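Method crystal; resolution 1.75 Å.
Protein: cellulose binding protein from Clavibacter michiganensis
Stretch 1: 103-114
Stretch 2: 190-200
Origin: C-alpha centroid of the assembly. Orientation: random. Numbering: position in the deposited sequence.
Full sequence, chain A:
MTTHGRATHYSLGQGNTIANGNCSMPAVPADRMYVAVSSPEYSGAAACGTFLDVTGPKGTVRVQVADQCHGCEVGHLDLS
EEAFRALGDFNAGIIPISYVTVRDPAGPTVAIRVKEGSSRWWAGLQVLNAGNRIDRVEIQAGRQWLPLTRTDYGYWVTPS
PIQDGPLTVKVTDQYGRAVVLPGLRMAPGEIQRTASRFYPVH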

# COMPACT_ATOMS: atom_id res chain seq x y z
N ARG A 103 -10.85 -7.31 -3.89
CA ARG A 103 -10.70 -6.80 -5.25
C ARG A 103 -11.42 -5.47 -5.38
O ARG A 103 -12.56 -5.33 -4.94
N ASP A 104 -10.74 -4.50 -5.98
CA ASP A 104 -11.29 -3.16 -6.21
C ASP A 104 -12.02 -2.62 -5.00
O ASP A 104 -13.22 -2.32 -5.08
N PRO A 105 -11.32 -2.49 -3.86
CA PRO A 105 -11.89 -1.91 -2.65
C PRO A 105 -12.26 -0.44 -2.83
O PRO A 105 -11.54 0.30 -3.50
N ALA A 106 -13.38 -0.03 -2.24
CA ALA A 106 -13.75 1.37 -2.23
C ALA A 106 -12.66 2.17 -1.54
O ALA A 106 -12.05 1.72 -0.57
N GLY A 107 -12.41 3.37 -2.05
CA GLY A 107 -11.41 4.25 -1.47
C GLY A 107 -11.29 5.54 -2.26
O GLY A 107 -12.05 5.77 -3.21
N PRO A 108 -10.35 6.40 -1.86
CA PRO A 108 -10.15 7.68 -2.54
C PRO A 108 -9.49 7.54 -3.91
O PRO A 108 -9.15 6.43 -4.33
N THR A 109 -9.32 8.66 -4.59
CA THR A 109 -8.66 8.68 -5.88
C THR A 109 -7.17 8.42 -5.71
O THR A 109 -6.64 8.51 -4.60
N VAL A 110 -6.51 8.10 -6.81
CA VAL A 110 -5.08 7.84 -6.80
C VAL A 110 -4.31 9.09 -6.40
O VAL A 110 -4.67 10.21 -6.79
N ALA A 111 -3.27 8.91 -5.60
CA ALA A 111 -2.37 10.00 -5.25
C ALA A 111 -0.93 9.54 -5.41
O ALA A 111 -0.64 8.35 -5.39
N ILE A 112 -0.03 10.51 -5.57
CA ILE A 112 1.39 10.24 -5.69
C ILE A 112 2.15 11.06 -4.67
O ILE A 112 1.92 12.27 -4.56
N ARG A 113 3.03 10.42 -3.92
CA ARG A 113 3.94 11.15 -3.04
C ARG A 113 5.37 10.94 -3.50
O ARG A 113 5.87 9.81 -3.53
N VAL A 114 6.02 12.03 -3.88
CA VAL A 114 7.44 11.99 -4.20
C VAL A 114 8.21 11.84 -2.90
O VAL A 114 7.92 12.53 -1.92
N GLU A 190 5.19 15.82 -0.52
CA GLU A 190 3.81 16.22 -0.73
C GLU A 190 2.95 15.08 -1.25
O GLU A 190 3.35 14.36 -2.16
N ILE A 191 1.77 14.93 -0.67
CA ILE A 191 0.77 14.01 -1.21
C ILE A 191 0.00 14.73 -2.30
O ILE A 191 -0.81 15.62 -2.02
N GLN A 192 0.27 14.35 -3.54
CA GLN A 192 -0.36 14.98 -4.70
C GLN A 192 -1.55 14.15 -5.17
O GLN A 192 -1.38 13.14 -5.85
N ARG A 193 -2.74 14.59 -4.80
CA ARG A 193 -3.96 13.89 -5.15
C ARG A 193 -4.35 14.15 -6.59
O ARG A 193 -4.18 15.26 -7.09
N THR A 194 -4.86 13.13 -7.27
CA THR A 194 -5.31 13.27 -8.65
C THR A 194 -6.79 12.93 -8.77
O THR A 194 -7.44 12.55 -7.80
N ALA A 195 -7.32 13.09 -9.98
CA ALA A 195 -8.72 12.79 -10.25
C ALA A 195 -8.89 11.35 -10.71
O ALA A 195 -10.01 10.89 -10.90
N SER A 196 -7.78 10.65 -10.89
CA SER A 196 -7.80 9.34 -11.54
C SER A 196 -8.18 8.19 -10.61
O SER A 196 -7.87 8.20 -9.42
N ARG A 197 -8.87 7.21 -11.19
CA ARG A 197 -9.26 5.99 -10.50
C ARG A 197 -9.07 4.81 -11.43
O ARG A 197 -9.20 4.95 -12.65
N PHE A 198 -8.75 3.65 -10.87
CA PHE A 198 -8.65 2.43 -11.66
C PHE A 198 -10.02 1.81 -11.87
O PHE A 198 -10.21 1.01 -12.79
N TYR A 199 -10.97 2.18 -11.02
CA TYR A 199 -12.33 1.66 -11.09
C TYR A 199 -13.29 2.65 -10.41
O TYR A 199 -12.87 3.44 -9.57
N PRO A 200 -14.58 2.61 -10.78
CA PRO A 200 -15.53 3.62 -10.31
C PRO A 200 -15.96 3.49 -8.85
O PRO A 200 -15.84 2.43 -8.23

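How does the sheet end of stretch 2 meet its partner? Antiparallel pairing sets A111 opposite R193 and I112 opposite Q192, with Q192 N donating to I112 O at 2.8 Å. I191 (chi1 m, chi2 t) brings CG2 to 4.0 Å from A111 CB, on the face A111 shares with R193. Q192 (m, t) lies on the other face with I112. Where the strands part, water 3 fills in, accepting from V114 N and Q192 NE2 (both 2.9 Å) and donating to E190 O (2.5 Å).

What do the two threonines do? T194, chi1 p, donates from OG1 to V110 O at 2.9 Å, while its own OG1 accepts from S196 N at 3.0 Å. T109, also p, returns a bond from OG1 to T194 O at 2.6 Å.

How does R197 reach across? Its CA-to-CB bond points sideways, but the m, t, t chain carries NH1 to G107 O, 2.7 Å away. T109 CG2 covers one guanidinium face, and water 1 links R197 NH2 (2.8 Å) to G107 O (3.2 Å).

Which aromatic rings point in? Both do. F198 (m) sets CE2 3.8 Å from V110 CG2. Y199 (p) receives D104 CB over its ring face, and its OH donates to P105 O at 2.5 Å.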

# COMPACT_ATOMS: atom_id res chain seq x y z
CB ARG A 103 -11.25 -7.80 -6.27
CG ARG A 103 -10.88 -7.46 -7.70
CD ARG A 103 -11.22 -8.59 -8.66
NE ARG A 103 -10.91 -8.22 -10.04
CZ ARG A 103 -10.80 -9.08 -11.05
NH1 ARG A 103 -10.96 -10.38 -10.85
NH2 ARG A 103 -10.51 -8.63 -12.26
CB ASP A 104 -12.22 -3.17 -7.42
CG ASP A 104 -11.51 -3.53 -8.70
OD1 ASP A 104 -10.27 -3.67 -8.66
OD2 ASP A 104 -12.18 -3.65 -9.75
CB PRO A 105 -10.74 -2.02 -1.63
CG PRO A 105 -9.51 -2.04 -2.47
CD PRO A 105 -9.89 -2.82 -3.69
CB ALA A 106 -15.07 1.56 -1.50
CB PRO A 108 -9.24 8.47 -1.59
CG PRO A 108 -8.64 7.47 -0.68
CD PRO A 108 -9.49 6.24 -0.68
CB THR A 109 -8.84 10.04 -6.58
OG1 THR A 109 -8.25 11.07 -5.78
CG2 THR A 109 -10.32 10.34 -6.79
CB VAL A 110 -4.60 7.37 -8.19
CG1 VAL A 110 -3.08 7.28 -8.24
CG2 VAL A 110 -5.24 6.04 -8.54
CB ALA A 111 -2.63 10.48 -3.83
CB ILE A 112 1.91 10.61 -7.09
CG1 ILE A 112 1.21 9.79 -8.18
CG2 ILE A 112 3.42 10.43 -7.17
CD1 ILE A 112 1.35 8.30 -8.01
CB ARG A 113 3.80 10.72 -1.58
CG ARG A 113 4.79 11.42 -0.67
CD ARG A 113 4.50 11.23 0.81
NE ARG A 113 4.58 9.83 1.23
CZ ARG A 113 4.87 9.43 2.46
NH1 ARG A 113 5.11 10.31 3.42
NH2 ARG A 113 4.92 8.13 2.74
CB VAL A 114 7.90 13.26 -4.93
CG1 VAL A 114 9.38 13.20 -5.21
CG2 VAL A 114 7.12 13.44 -6.22
CB GLU A 190 3.75 17.38 -1.71
CG GLU A 190 2.36 17.97 -1.88
CD GLU A 190 2.35 19.21 -2.75
OE1 GLU A 190 3.42 19.80 -2.96
OE2 GLU A 190 1.26 19.58 -3.22
CB ILE A 191 -0.20 13.51 -0.13
CG1 ILE A 191 0.56 12.73 0.95
CG2 ILE A 191 -1.27 12.62 -0.75
CD1 ILE A 191 -0.26 12.41 2.18
CB GLN A 192 0.64 15.14 -5.84
CG GLN A 192 1.76 16.12 -5.54
CD GLN A 192 2.68 16.31 -6.72
OE1 GLN A 192 2.30 16.90 -7.74
NE2 GLN A 192 3.91 15.81 -6.61
CB ARG A 193 -5.08 14.32 -4.20
CG ARG A 193 -4.69 14.14 -2.75
CD ARG A 193 -5.78 14.52 -1.78
NE ARG A 193 -5.52 13.88 -0.49
CZ ARG A 193 -4.73 14.37 0.46
NH1 ARG A 193 -4.11 15.53 0.29
NH2 ARG A 193 -4.56 13.69 1.58
CB THR A 194 -4.53 12.35 -9.61
OG1 THR A 194 -5.06 11.02 -9.57
CG2 THR A 194 -3.05 12.33 -9.27
CB ALA A 195 -9.24 13.74 -11.30
CB SER A 196 -6.44 9.05 -12.18
OG SER A 196 -6.22 9.92 -13.28
CB ARG A 197 -10.74 6.06 -10.09
CG ARG A 197 -11.04 6.96 -8.91
CD ARG A 197 -12.54 6.96 -8.61
NE ARG A 197 -12.89 7.92 -7.57
CZ ARG A 197 -12.82 7.67 -6.27
NH1 ARG A 197 -12.40 6.49 -5.83
NH2 ARG A 197 -13.17 8.61 -5.39
CB PHE A 198 -7.73 1.42 -10.96
CG PHE A 198 -6.27 1.76 -11.07
CD1 PHE A 198 -5.55 1.41 -12.20
CD2 PHE A 198 -5.63 2.43 -10.04
CE1 PHE A 198 -4.21 1.73 -12.30
CE2 PHE A 198 -4.28 2.74 -10.14
CZ PHE A 198 -3.58 2.39 -11.27
CB TYR A 199 -12.41 0.29 -10.41
CG TYR A 199 -11.72 0.24 -9.07
CD1 TYR A 199 -12.42 0.50 -7.90
CD2 TYR A 199 -10.37 -0.07 -8.97
CE1 TYR A 199 -11.80 0.46 -6.67
CE2 TYR A 199 -9.74 -0.11 -7.75
CZ TYR A 199 -10.46 0.16 -6.60
OH TYR A 199 -9.83 0.11 -5.38
CB PRO A 200 -16.75 3.40 -11.21
CG PRO A 200 -16.65 2.00 -11.67
CD PRO A 200 -15.18 1.70 -11.77
O HOH W 1 -14.26 8.02 -2.84
O HOH W 2 -8.75 3.15 -4.05
O HOH W 3 4.94 14.75 -4.07